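Local coordinates for protein afamin (Homo sapiens, PDB 6FAK) that carries hydrophobic molecules in body fluids, binds vitamin E, and keeps lipidated Wnt proteins soluble and active by forming one-to-one complexes with them, at residues D20-I25 / D48-K53; A220-K225 / S236-V241; K357-N362 / R374-K379; H397-G402 / C440-E445; Q546-N551 / E572-G577. All coordinates share one frame; numbering follows the deposited sequence. Where two conformers were deposited one is given.

Contact 1 (D20-I25 / D48-K53); sequences DNIEYI and DMVEYK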
# COMPACT_ATOMS: atom_id res chain seq x y z
N ASP A 20 -13.77 23.36 9.65
CA ASP A 20 -14.12 22.63 10.87
C ASP A 20 -13.04 21.71 11.39
O ASP A 20 -12.84 21.66 12.60
CB ASP A 20 -15.39 21.79 10.65
CG ASP A 20 -16.68 22.61 10.76
OD1 ASP A 20 -16.59 23.85 10.92
OD2 ASP A 20 -17.77 21.99 10.70
N ASN A 21 -12.35 20.97 10.50
CA ASN A 21 -11.35 19.96 10.90
C ASN A 21 -9.87 20.43 10.76
O ASN A 21 -8.97 19.62 10.74
CB ASN A 21 -11.59 18.66 10.11
CG ASN A 21 -12.93 18.03 10.46
OD1 ASN A 21 -13.08 17.42 11.53
ND2 ASN A 21 -13.91 18.17 9.57
N ILE A 22 -9.67 21.74 10.70
CA ILE A 22 -8.37 22.36 10.45
C ILE A 22 -7.25 21.92 11.42
O ILE A 22 -6.08 21.83 11.03
CB ILE A 22 -8.51 23.89 10.45
CG1 ILE A 22 -7.29 24.58 9.82
CG2 ILE A 22 -8.76 24.42 11.86
CD1 ILE A 22 -7.08 24.26 8.36
N GLU A 23 -7.63 21.66 12.67
CA GLU A 23 -6.70 21.20 13.68
C GLU A 23 -6.20 19.79 13.31
O GLU A 23 -4.99 19.57 13.22
CB GLU A 23 -7.36 21.23 15.09
CG GLU A 23 -6.54 20.57 16.19
CD GLU A 23 -7.08 20.83 17.61
OE1 GLU A 23 -8.08 20.18 18.02
OE2 GLU A 23 -6.49 21.67 18.33
N TYR A 24 -7.12 18.89 13.03
CA TYR A 24 -6.80 17.52 12.65
C TYR A 24 -5.97 17.42 11.34
O TYR A 24 -5.02 16.65 11.24
CB TYR A 24 -8.09 16.69 12.53
CG TYR A 24 -8.95 16.73 13.77
CD1 TYR A 24 -8.50 16.21 14.99
CD2 TYR A 24 -10.23 17.33 13.75
CE1 TYR A 24 -9.29 16.27 16.14
CE2 TYR A 24 -11.03 17.37 14.89
CZ TYR A 24 -10.56 16.83 16.08
OH TYR A 24 -11.34 16.89 17.21
N ILE A 25 -6.40 18.18 10.35
CA ILE A 25 -5.75 18.31 9.06
C ILE A 25 -4.30 18.79 9.19
O ILE A 25 -3.39 18.25 8.52
CB ILE A 25 -6.57 19.27 8.17
CG1 ILE A 25 -7.89 18.59 7.75
CG2 ILE A 25 -5.82 19.76 6.97
CD1 ILE A 25 -8.85 19.57 7.10
N ASP A 48 -1.07 28.70 14.15
CA ASP A 48 -0.79 29.41 12.89
C ASP A 48 -1.80 29.19 11.77
O ASP A 48 -2.15 30.14 11.06
CB ASP A 48 0.59 29.07 12.34
CG ASP A 48 1.72 29.59 13.21
OD1 ASP A 48 1.44 30.34 14.17
OD2 ASP A 48 2.89 29.26 12.91
N MET A 49 -2.26 27.96 11.58
CA MET A 49 -3.23 27.66 10.52
C MET A 49 -4.68 28.09 10.86
O MET A 49 -5.42 28.53 9.98
CB MET A 49 -3.19 26.17 10.15
CG MET A 49 -1.85 25.73 9.60
SD MET A 49 -1.41 26.50 8.03
CE MET A 49 -2.78 26.00 7.01
N VAL A 50 -5.09 27.95 12.13
CA VAL A 50 -6.34 28.53 12.59
C VAL A 50 -6.33 30.03 12.27
O VAL A 50 -7.25 30.54 11.62
CB VAL A 50 -6.57 28.27 14.10
CG1 VAL A 50 -7.69 29.16 14.66
CG2 VAL A 50 -6.90 26.80 14.35
N GLU A 51 -5.27 30.73 12.67
CA GLU A 51 -5.17 32.17 12.41
C GLU A 51 -5.27 32.49 10.90
O GLU A 51 -6.03 33.37 10.52
CB GLU A 51 -3.91 32.78 13.05
CG GLU A 51 -4.00 32.81 14.57
CD GLU A 51 -2.72 33.26 15.25
OE1 GLU A 51 -2.27 34.39 14.97
OE2 GLU A 51 -2.18 32.50 16.09
N TYR A 52 -4.57 31.73 10.06
CA TYR A 52 -4.61 31.94 8.59
C TYR A 52 -6.03 31.75 8.04
O TYR A 52 -6.48 32.53 7.18
CB TYR A 52 -3.62 31.02 7.84
CG TYR A 52 -3.93 30.78 6.37
CD1 TYR A 52 -3.40 31.60 5.37
CD2 TYR A 52 -4.72 29.71 5.98
CE1 TYR A 52 -3.68 31.37 4.03
CE2 TYR A 52 -5.00 29.47 4.65
CZ TYR A 52 -4.48 30.29 3.69
OH TYR A 52 -4.78 30.01 2.38
N LYS A 53 -6.69 30.69 8.52
CA LYS A 53 -8.09 30.41 8.23
C LYS A 53 -9.01 31.58 8.61
O LYS A 53 -9.82 32.00 7.78
CB LYS A 53 -8.53 29.13 8.96
CG LYS A 53 -9.83 28.52 8.44
CD LYS A 53 -11.05 28.95 9.25
CE LYS A 53 -11.35 27.98 10.38
NZ LYS A 53 -10.29 27.98 11.42
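The shortest polar bond here, 2.9 Å from Lys53 N to Met49 O, lies inside a helix whose side meets Ile22: the same Met49 O is 4.4 Å from Ile22 CG1. This is helix-to-helix packing in the first domain of the all-helical serum albumin fold, the first turn of helix 22-33 being set against the middle of helix 39-58. The two backbones come closest at Ile22 and Val50, whose CA atoms are 6.8 Å apart, and no hydrogen bond crosses the contact. The contact is mainly apolar, the lysine ammonium being the exception, and one residue, Ile22, supplies nearly all of one side. Its two branches divide the work. CG1, anti to the backbone N (chi1 -164°), leads to the side where Met49 lies, 4.4 Å from Met49 CB, while CG2 meets Val50 CG2 at 3.9 Å, the two side chains crossing at a slant. Around the contact, Met49 and Tyr52 also pack on helix 69-78, and the neighbouring Ile25 is directed to helix 253-268. Asn21 stands at the N-cap position of helix 22-33, and its carbonyl O receives Ile25 N at 3.0 Å, closing the first helical turn that carries Ile22. Lys53, which also touches Glu19, folds back on itself through bends at chi2, chi3 and chi4, and its NZ ends 3.9 Å from Ile22 CG2.

Contact 2 (A220-K225 / S236-V241); sequences AILSQK and SLVEDV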
# COMPACT_ATOMS: atom_id res chain seq x y z
N ALA A 220 -8.70 1.09 -15.87
CA ALA A 220 -9.02 -0.33 -15.65
C ALA A 220 -9.91 -0.52 -14.43
O ALA A 220 -10.88 -1.21 -14.54
CB ALA A 220 -7.77 -1.19 -15.54
N ILE A 221 -9.61 0.12 -13.29
CA ILE A 221 -10.38 -0.04 -12.05
C ILE A 221 -11.79 0.54 -12.18
O ILE A 221 -12.78 -0.10 -11.77
CB ILE A 221 -9.70 0.66 -10.84
CG1 ILE A 221 -8.42 -0.07 -10.43
CG2 ILE A 221 -10.64 0.72 -9.61
CD1 ILE A 221 -7.52 0.76 -9.52
N LEU A 222 -11.88 1.77 -12.68
CA LEU A 222 -13.21 2.41 -12.85
C LEU A 222 -14.15 1.68 -13.86
O LEU A 222 -15.39 1.63 -13.69
CB LEU A 222 -13.03 3.88 -13.16
CG LEU A 222 -12.30 4.74 -12.10
CD1 LEU A 222 -11.99 6.12 -12.61
CD2 LEU A 222 -13.19 4.84 -10.86
N SER A 223 -13.55 1.16 -14.93
CA SER A 223 -14.32 0.42 -15.94
C SER A 223 -14.83 -0.92 -15.39
O SER A 223 -15.94 -1.34 -15.69
CB SER A 223 -13.49 0.20 -17.23
OG SER A 223 -13.01 1.41 -17.80
N GLN A 224 -14.04 -1.59 -14.55
CA GLN A 224 -14.51 -2.79 -13.84
C GLN A 224 -15.61 -2.50 -12.84
O GLN A 224 -16.57 -3.25 -12.75
CB GLN A 224 -13.38 -3.49 -13.06
CG GLN A 224 -12.78 -4.63 -13.79
CD GLN A 224 -11.75 -5.39 -12.97
OE1 GLN A 224 -11.26 -4.94 -11.92
NE2 GLN A 224 -11.37 -6.53 -13.49
N LYS A 225 -15.43 -1.43 -12.08
CA LYS A 225 -16.37 -1.06 -11.04
C LYS A 225 -17.69 -0.50 -11.58
O LYS A 225 -18.75 -0.77 -11.01
CB LYS A 225 -15.72 -0.03 -10.11
CG LYS A 225 -16.52 0.25 -8.85
CD LYS A 225 -15.83 1.32 -8.03
CE LYS A 225 -16.49 1.55 -6.67
NZ LYS A 225 -15.78 0.74 -5.63
N SER A 236 -13.60 11.57 -18.38
CA SER A 236 -13.76 12.73 -17.53
C SER A 236 -13.49 12.44 -16.04
O SER A 236 -12.79 13.21 -15.35
CB SER A 236 -15.17 13.32 -17.74
OG SER A 236 -15.26 14.52 -17.03
N LEU A 237 -13.98 11.29 -15.58
CA LEU A 237 -13.80 10.85 -14.20
C LEU A 237 -12.33 10.51 -13.94
O LEU A 237 -11.79 10.85 -12.89
CB LEU A 237 -14.70 9.66 -13.91
CG LEU A 237 -14.75 9.06 -12.52
CD1 LEU A 237 -15.12 10.12 -11.48
CD2 LEU A 237 -15.70 7.88 -12.48
N VAL A 238 -11.70 9.84 -14.90
CA VAL A 238 -10.30 9.50 -14.83
C VAL A 238 -9.43 10.75 -14.67
O VAL A 238 -8.46 10.70 -13.89
CB VAL A 238 -9.83 8.67 -16.01
CG1 VAL A 238 -8.30 8.64 -16.14
CG2 VAL A 238 -10.40 7.27 -15.90
N GLU A 239 -9.76 11.84 -15.37
CA GLU A 239 -9.07 13.12 -15.18
C GLU A 239 -9.15 13.65 -13.74
O GLU A 239 -8.12 14.08 -13.19
CB GLU A 239 -9.58 14.20 -16.16
CG GLU A 239 -9.17 13.93 -17.59
CD GLU A 239 -7.89 14.64 -17.97
OE1 GLU A 239 -6.99 14.81 -17.11
OE2 GLU A 239 -7.79 15.07 -19.14
N ASP A 240 -10.33 13.58 -13.14
CA ASP A 240 -10.52 13.95 -11.75
C ASP A 240 -9.73 13.04 -10.79
O ASP A 240 -9.07 13.54 -9.85
CB ASP A 240 -12.00 13.97 -11.35
CG ASP A 240 -12.80 15.14 -11.98
OD1 ASP A 240 -12.24 16.09 -12.57
OD2 ASP A 240 -14.05 15.10 -11.89
N VAL A 241 -9.78 11.72 -11.03
CA VAL A 241 -9.03 10.79 -10.22
C VAL A 241 -7.52 11.02 -10.31
O VAL A 241 -6.84 11.00 -9.26
CB VAL A 241 -9.39 9.33 -10.55
CG1 VAL A 241 -8.56 8.39 -9.73
CG2 VAL A 241 -10.84 9.06 -10.22
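With CG anti to its carbonyl carbon (chi1 -61°) and a chi2 of 171°, Leu222 extends away from helix 216-225 and delivers a single methyl, CD1, to helix 231-250. Three side chains receive it. Val238 CG2 is the nearest, 3.8 Å from Leu222 CD1, its side chain slanting across the leucine. Val241 CG2 meets Leu222 CD1 at 4.0 Å, tip to tip, and Leu237 offers its branch point, CG, also 4.0 Å from Leu222 CD1. Because Leu222 touches Leu234 as well, it sits as a knob in the hole outlined by Leu234, Leu237, Val238 and Val241, one-sided knobs-into-holes packing between two helices of the second albumin domain. Their short segments run at 130° to one another, with axes 10.7 Å apart at closest approach. Both segments belong to the region that forms the binding pocket for hydrophobic ligands. Leu237 is backed by His266 and Ile267 of helix 253-268, and a bound tetraethylene glycol, probably from the crystallisation liquor, lies about 4 Å from the Leu222 side chain.

Contact 3 (K357-N362 / R374-K379); sequences KDLLRN and RYAEDK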
# COMPACT_ATOMS: atom_id res chain seq x y z
N LYS A 357 -0.74 -3.55 -27.47
CA LYS A 357 0.11 -2.51 -28.04
C LYS A 357 1.34 -3.03 -28.82
O LYS A 357 1.58 -2.61 -29.96
CB LYS A 357 0.55 -1.56 -26.93
CG LYS A 357 1.50 -0.47 -27.34
CD LYS A 357 1.76 0.43 -26.11
CE LYS A 357 2.65 1.61 -26.48
NZ LYS A 357 2.97 2.41 -25.26
N ASP A 358 2.06 -3.98 -28.24
CA ASP A 358 3.18 -4.67 -28.93
C ASP A 358 2.73 -5.45 -30.17
O ASP A 358 3.39 -5.41 -31.21
CB ASP A 358 3.95 -5.61 -27.97
CG ASP A 358 4.53 -4.86 -26.78
OD1 ASP A 358 4.64 -3.59 -26.85
OD2 ASP A 358 4.82 -5.52 -25.74
N LEU A 359 1.62 -6.17 -30.06
CA LEU A 359 1.06 -6.90 -31.19
C LEU A 359 0.82 -5.97 -32.40
O LEU A 359 1.17 -6.32 -33.57
CB LEU A 359 -0.30 -7.54 -30.78
CG LEU A 359 -1.12 -8.08 -31.97
CD1 LEU A 359 -0.61 -9.48 -32.24
CD2 LEU A 359 -2.59 -8.10 -31.66
N LEU A 360 0.15 -4.85 -32.15
CA LEU A 360 -0.15 -3.88 -33.20
C LEU A 360 1.09 -3.22 -33.78
O LEU A 360 1.08 -2.87 -34.99
CB LEU A 360 -1.16 -2.84 -32.75
CG LEU A 360 -2.57 -3.34 -32.36
CD1 LEU A 360 -3.44 -2.16 -32.08
CD2 LEU A 360 -3.18 -4.24 -33.44
N ARG A 361 2.16 -3.06 -33.00
CA ARG A 361 3.41 -2.54 -33.57
C ARG A 361 3.95 -3.43 -34.65
O ARG A 361 4.43 -2.93 -35.67
CB ARG A 361 4.48 -2.33 -32.50
CG ARG A 361 4.41 -0.96 -31.90
CD ARG A 361 5.76 -0.40 -31.59
NE ARG A 361 6.52 -1.27 -30.73
CZ ARG A 361 7.71 -0.96 -30.20
NH1 ARG A 361 8.27 0.24 -30.45
NH2 ARG A 361 8.34 -1.85 -29.41
N ASN A 362 3.89 -4.73 -34.42
CA ASN A 362 4.27 -5.68 -35.44
C ASN A 362 3.25 -5.74 -36.59
O ASN A 362 3.61 -5.47 -37.74
CB ASN A 362 4.53 -7.06 -34.81
CG ASN A 362 4.83 -8.11 -35.84
OD1 ASN A 362 3.92 -8.73 -36.38
ND2 ASN A 362 6.12 -8.31 -36.13
N ARG A 374 -6.15 -10.15 -36.06
CA ARG A 374 -7.28 -11.05 -35.91
C ARG A 374 -7.13 -12.03 -34.74
O ARG A 374 -8.11 -12.34 -34.08
CB ARG A 374 -7.47 -11.79 -37.24
CG ARG A 374 -8.30 -13.07 -37.22
CD ARG A 374 -8.28 -13.74 -38.59
NE ARG A 374 -9.47 -13.42 -39.36
CZ ARG A 374 -9.59 -13.49 -40.68
NH1 ARG A 374 -8.55 -13.84 -41.44
NH2 ARG A 374 -10.75 -13.19 -41.26
N TYR A 375 -5.90 -12.47 -34.49
CA TYR A 375 -5.56 -13.44 -33.44
C TYR A 375 -5.11 -12.85 -32.10
O TYR A 375 -4.51 -13.55 -31.28
CB TYR A 375 -4.48 -14.37 -33.98
CG TYR A 375 -4.94 -15.07 -35.22
CD1 TYR A 375 -5.91 -16.05 -35.13
CD2 TYR A 375 -4.52 -14.66 -36.49
CE1 TYR A 375 -6.39 -16.66 -36.25
CE2 TYR A 375 -4.99 -15.29 -37.62
CZ TYR A 375 -5.92 -16.29 -37.49
OH TYR A 375 -6.41 -16.91 -38.61
N ALA A 376 -5.41 -11.58 -31.85
CA ALA A 376 -5.04 -10.98 -30.58
C ALA A 376 -5.54 -11.73 -29.36
O ALA A 376 -4.81 -11.90 -28.38
CB ALA A 376 -5.53 -9.55 -30.52
N GLU A 377 -6.76 -12.22 -29.41
CA GLU A 377 -7.35 -12.89 -28.22
C GLU A 377 -6.59 -14.17 -27.85
O GLU A 377 -6.54 -14.53 -26.68
CB GLU A 377 -8.84 -13.16 -28.41
CG GLU A 377 -9.65 -11.87 -28.44
CD GLU A 377 -11.06 -12.07 -28.99
OE1 GLU A 377 -11.20 -12.51 -30.15
OE2 GLU A 377 -12.04 -11.78 -28.26
N ASP A 378 -5.96 -14.82 -28.84
CA ASP A 378 -5.09 -15.98 -28.56
C ASP A 378 -3.85 -15.57 -27.80
O ASP A 378 -3.36 -16.34 -26.95
CB ASP A 378 -4.68 -16.71 -29.86
CG ASP A 378 -5.88 -17.30 -30.61
OD1 ASP A 378 -6.87 -17.69 -29.98
OD2 ASP A 378 -5.83 -17.39 -31.84
N LYS A 379 -3.27 -14.39 -28.11
CA LYS A 379 -2.18 -13.91 -27.28
C LYS A 379 -2.65 -13.62 -25.85
O LYS A 379 -1.96 -13.97 -24.91
CB LYS A 379 -1.52 -12.66 -27.85
CG LYS A 379 -0.85 -12.94 -29.16
CD LYS A 379 0.36 -12.04 -29.41
CE LYS A 379 0.85 -12.25 -30.82
NZ LYS A 379 1.83 -13.36 -30.97
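No flat group takes part where Leu359 meets Ala376 and Lys379; the one aromatic ring of the segments, Tyr375, has Arg374 CG over the centre of one face, 3.9 Å above its plane, and the ring points out from the interface. The contact itself rests on the fork of the leucine. A chi1 of 168° sets CG opposite the main-chain nitrogen, which carries both methyls across to the start of the next helix. CD2 is pressed against Ala376, 3.5 Å from its CB and 3.9 Å from its CA. CD1 meets Lys379 CE at 3.4 Å, the lysine chain crossing it at a slant with its aliphatic part. Both of these closest approaches are tighter than ordinary carbon-carbon contact, so the fork is closely packed on both branches. In the fold, the contact sets helix 346-363 of the second albumin domain against the first turn of the long helix 376-417, which runs on into the third domain. The chain between them contains the short helix 369-373, tied back by the disulfide Cys363-Cys372, and Tyr373 of that helix also touches Leu359. Replacing Leu359 with an alanine would probably open a gap between the two helices and leave the Ala376 methyl and the Lys379 methylenes without their partner. The Lys379 side chain comes within about 3 Å of a bound hexaethylene glycol, probably from the crystallisation liquor.

Contact 4 (H397-G402 / C440-E445); sequences HFQNLG and CCTLSE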
# COMPACT_ATOMS: atom_id res chain seq x y z
N HIS A 397 -0.50 -24.82 -2.77
CA HIS A 397 0.57 -24.78 -1.78
C HIS A 397 0.07 -24.21 -0.45
O HIS A 397 0.37 -24.77 0.59
CB HIS A 397 1.80 -24.01 -2.28
CG HIS A 397 2.60 -24.75 -3.31
ND1 HIS A 397 2.91 -26.10 -3.19
CD2 HIS A 397 3.16 -24.35 -4.47
CE1 HIS A 397 3.61 -26.48 -4.23
NE2 HIS A 397 3.77 -25.44 -5.04
N PHE A 398 -0.69 -23.12 -0.49
CA PHE A 398 -1.41 -22.61 0.69
C PHE A 398 -2.36 -23.62 1.35
O PHE A 398 -2.34 -23.78 2.61
CB PHE A 398 -2.16 -21.34 0.35
CG PHE A 398 -3.04 -20.83 1.46
CD1 PHE A 398 -2.48 -20.21 2.56
CD2 PHE A 398 -4.43 -20.89 1.37
CE1 PHE A 398 -3.28 -19.71 3.58
CE2 PHE A 398 -5.23 -20.39 2.39
CZ PHE A 398 -4.66 -19.81 3.51
N GLN A 399 -3.17 -24.31 0.55
CA GLN A 399 -4.05 -25.36 1.08
C GLN A 399 -3.22 -26.47 1.80
O GLN A 399 -3.56 -26.88 2.90
CB GLN A 399 -4.94 -25.98 -0.02
CG GLN A 399 -5.88 -25.02 -0.76
CD GLN A 399 -7.14 -24.62 0.01
OE1 GLN A 399 -7.49 -23.44 0.06
NE2 GLN A 399 -7.84 -25.61 0.58
N ASN A 400 -2.14 -26.92 1.17
CA ASN A 400 -1.27 -27.98 1.72
C ASN A 400 -0.55 -27.62 3.02
O ASN A 400 -0.52 -28.45 3.93
CB ASN A 400 -0.17 -28.35 0.70
CG ASN A 400 -0.74 -29.00 -0.54
OD1 ASN A 400 -1.89 -29.44 -0.55
ND2 ASN A 400 0.06 -29.06 -1.59
N LEU A 401 0.01 -26.41 3.09
CA LEU A 401 0.95 -26.02 4.16
C LEU A 401 0.40 -25.12 5.22
O LEU A 401 1.07 -24.91 6.25
CB LEU A 401 2.16 -25.32 3.57
CG LEU A 401 2.86 -26.08 2.44
CD1 LEU A 401 4.00 -25.20 1.94
CD2 LEU A 401 3.30 -27.47 2.89
N GLY A 402 -0.75 -24.50 4.96
CA GLY A 402 -1.28 -23.46 5.84
C GLY A 402 -0.53 -22.16 5.74
O GLY A 402 0.45 -22.04 5.00
N CYS A 440 -7.78 -14.55 -0.11
CA CYS A 440 -8.37 -14.77 -1.43
C CYS A 440 -8.54 -16.19 -1.88
O CYS A 440 -9.32 -16.45 -2.80
CB CYS A 440 -7.48 -14.12 -2.51
SG CYS A 440 -7.11 -12.36 -2.30
N CYS A 441 -7.73 -17.12 -1.35
CA CYS A 441 -7.69 -18.46 -1.93
C CYS A 441 -9.07 -19.09 -1.69
O CYS A 441 -9.70 -18.83 -0.68
CB CYS A 441 -6.52 -19.32 -1.46
SG CYS A 441 -4.88 -18.88 -2.15
N THR A 442 -9.59 -19.77 -2.71
CA THR A 442 -10.95 -20.39 -2.74
C THR A 442 -12.15 -19.47 -3.03
O THR A 442 -13.27 -19.97 -3.25
CB THR A 442 -11.30 -21.25 -1.48
OG1 THR A 442 -11.58 -20.40 -0.36
CG2 THR A 442 -10.17 -22.20 -1.18
N LEU A 443 -11.95 -18.16 -3.05
CA LEU A 443 -13.04 -17.25 -3.45
C LEU A 443 -13.38 -17.49 -4.92
O LEU A 443 -12.60 -18.08 -5.65
CB LEU A 443 -12.66 -15.78 -3.24
CG LEU A 443 -12.28 -15.33 -1.83
CD1 LEU A 443 -12.02 -13.83 -1.85
CD2 LEU A 443 -13.35 -15.72 -0.82
N SER A 444 -14.57 -17.05 -5.35
CA SER A 444 -14.93 -17.15 -6.77
C SER A 444 -14.00 -16.30 -7.68
O SER A 444 -13.65 -16.71 -8.76
CB SER A 444 -16.39 -16.75 -6.99
OG SER A 444 -16.57 -15.38 -6.72
N GLU A 445 -13.58 -15.12 -7.21
CA GLU A 445 -12.61 -14.31 -7.98
C GLU A 445 -11.22 -14.40 -7.32
O GLU A 445 -10.51 -13.41 -7.13
CB GLU A 445 -13.11 -12.86 -8.18
CG GLU A 445 -14.11 -12.70 -9.35
CD GLU A 445 -14.71 -11.29 -9.49
OE1 GLU A 445 -14.13 -10.30 -8.94
OE2 GLU A 445 -15.76 -11.17 -10.16
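Phe398 and Cys441 make the aromatic and sulfur part of this contact. The phenylalanine, extended from its helix by a chi1 of 174°, brings CD2 to 3.9 Å from Cys441 CB. Cys441 SG stands 5.0 Å from the centroid of the Phe398 ring and 46° off its normal, an oblique Cys sulfur-aromatic contact. The ring also packs on Phe437 and Thr438 of helix 423-440.

Covalent bonds come next: Cys441 SG is joined to Cys395, less than a turn before Phe398 in helix 376-417, and Cys440 to Cys449 in helix 446-462. Adjacent cysteines bonded to two different helices are the double-disulfide motif of the serum albumin family, seen here in the third domain.

Backbone bonding shapes the second segment. A type II beta turn runs from Cys440 to Leu443, with Leu443 N 3.1 Å from Cys440 O, and Thr442 takes the positive phi (79°) that such a turn places at its third residue. Thr442 N is bound by Glu446.

A side-chain oxygen also comes near a methyl: Gln399 OE1 lies 3.2 Å from Thr442 CG2, though the glutamine has two conformers and the closeness is doubtful. No hydrogen bond links the segments. The chemistry therefore implies that helix and turn are joined by the Cys395-Cys441 bond, with the Phe398 ring in oblique contact with the Cys441 sulfur.

Contact 5 (Q546-N551 / E572-G577); sequences QSLFTN and ESPKIG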
# COMPACT_ATOMS: atom_id res chain seq x y z
N GLN A 546 15.09 -24.92 4.84
CA GLN A 546 13.79 -25.37 5.34
C GLN A 546 14.00 -26.54 6.35
O GLN A 546 13.38 -26.57 7.44
CB GLN A 546 12.94 -25.81 4.17
CG GLN A 546 11.57 -26.37 4.51
CD GLN A 546 10.61 -25.33 5.09
OE1 GLN A 546 10.53 -24.18 4.61
NE2 GLN A 546 9.83 -25.75 6.08
N SER A 547 14.90 -27.46 6.02
CA SER A 547 15.18 -28.57 6.92
C SER A 547 15.76 -28.12 8.26
O SER A 547 15.29 -28.55 9.31
CB SER A 547 16.10 -29.57 6.25
OG SER A 547 15.46 -30.20 5.13
N LEU A 548 16.74 -27.23 8.21
CA LEU A 548 17.33 -26.71 9.41
C LEU A 548 16.34 -25.95 10.27
O LEU A 548 16.33 -26.05 11.50
CB LEU A 548 18.54 -25.86 9.07
CG LEU A 548 19.37 -25.26 10.20
CD1 LEU A 548 19.91 -26.37 11.11
CD2 LEU A 548 20.51 -24.47 9.57
N PHE A 549 15.54 -25.11 9.62
CA PHE A 549 14.49 -24.38 10.31
C PHE A 549 13.50 -25.32 11.00
O PHE A 549 13.10 -25.05 12.15
CB PHE A 549 13.75 -23.48 9.33
CG PHE A 549 12.62 -22.75 9.96
CD1 PHE A 549 12.88 -21.74 10.87
CD2 PHE A 549 11.32 -23.08 9.67
CE1 PHE A 549 11.84 -21.04 11.48
CE2 PHE A 549 10.27 -22.36 10.25
CZ PHE A 549 10.55 -21.35 11.17
N THR A 550 13.06 -26.37 10.32
CA THR A 550 12.14 -27.30 10.94
C THR A 550 12.80 -28.08 12.08
O THR A 550 12.11 -28.47 12.99
CB THR A 550 11.51 -28.35 10.00
OG1 THR A 550 12.52 -29.28 9.54
CG2 THR A 550 10.81 -27.64 8.87
N ASN A 551 14.12 -28.30 12.02
CA ASN A 551 14.86 -28.88 13.17
C ASN A 551 14.72 -27.97 14.43
O ASN A 551 14.27 -28.39 15.51
CB ASN A 551 16.31 -29.07 12.76
CG ASN A 551 17.10 -29.97 13.71
OD1 ASN A 551 16.79 -30.09 14.88
ND2 ASN A 551 18.17 -30.52 13.21
N GLU A 572 19.69 -29.20 23.03
CA GLU A 572 19.03 -29.96 21.94
C GLU A 572 18.98 -29.27 20.57
O GLU A 572 18.70 -29.95 19.59
CB GLU A 572 17.60 -30.32 22.36
CG GLU A 572 17.48 -31.13 23.64
CD GLU A 572 18.23 -32.46 23.60
OE1 GLU A 572 18.55 -32.95 22.50
OE2 GLU A 572 18.49 -33.01 24.68
N SER A 573 19.19 -27.95 20.50
CA SER A 573 19.07 -27.26 19.21
C SER A 573 20.21 -27.65 18.27
O SER A 573 21.27 -28.06 18.71
CB SER A 573 19.03 -25.75 19.40
OG SER A 573 20.28 -25.28 19.82
N PRO A 574 20.00 -27.52 16.97
CA PRO A 574 21.15 -27.76 16.09
C PRO A 574 22.19 -26.66 16.22
O PRO A 574 21.86 -25.53 16.61
CB PRO A 574 20.53 -27.80 14.69
CG PRO A 574 19.18 -27.26 14.82
CD PRO A 574 18.74 -27.38 16.23
N LYS A 575 23.45 -27.00 15.97
CA LYS A 575 24.52 -26.00 15.97
C LYS A 575 24.59 -25.42 14.56
O LYS A 575 24.43 -26.15 13.57
CB LYS A 575 25.85 -26.60 16.45
CG LYS A 575 26.82 -27.11 15.38
CD LYS A 575 28.14 -27.52 16.02
CE LYS A 575 29.27 -27.58 15.01
NZ LYS A 575 29.00 -28.57 13.94
N ILE A 576 24.78 -24.11 14.47
CA ILE A 576 24.94 -23.44 13.17
C ILE A 576 26.29 -22.72 13.02
O ILE A 576 26.51 -22.04 12.03
CB ILE A 576 23.76 -22.50 12.88
CG1 ILE A 576 23.50 -21.55 14.04
CG2 ILE A 576 22.53 -23.34 12.59
CD1 ILE A 576 22.44 -20.51 13.78
N GLY A 577 27.19 -22.94 13.97
CA GLY A 577 28.48 -22.27 13.98
C GLY A 577 29.55 -23.11 13.32
O GLY A 577 29.51 -24.35 13.33
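Asn551 and Pro574 form the tight part of this contact, their side chains coming from opposite directions. The amide packs over the CG-CD side of the proline ring, with Pro574 CG 3.6 Å from Asn551 CG and Pro574 CD 3.6 Å from Asn551 OD1. An alanine in place of Asn551 would probably strip the proline ring of this amide cover and open a gap beside Pro574 CG and CD. Leu548, whose chi1 of -176° turns CG to the far side from N, continues the packing: Leu548 CD1 lies 3.9 Å from Pro574 CG, and Leu548 CD2 lies 3.8 Å from Ile576 CG2. In the third albumin domain this lays the chain that follows helix 565-572, extended from Ser573 to Lys575, against helix 542-560, whose Phe552 also touches Pro574 and Ile576. Ile576 is buried, reaching Leu533 of helix 521-536 as well. The other side is loose. Between the two inward-pointing residues, Lys575 turns its CB away from the helix into an exposed, poorly ordered side chain, and Gly577 is poorly ordered too.

How the contacts relate
The five contacts follow one another along the chain without touching: contact 1 in the first albumin domain, contacts 2 and 3 in the second, contacts 4 and 5 in the third. Only contact 2 has segments in the region of the hydrophobic pocket; the centre of contact 3 is 25 Å from its own, though both belong to the same domain. Helix 376-417 links contacts 3 and 4, carrying a segment of each with centres 33 Å apart. Nearest atoms come to about 7 Å between contacts 2 and 4, and likewise between contacts 4 and 5. Contacts 1 and 5, with centres 58 Å apart, lie on opposite sides of the chain's centre.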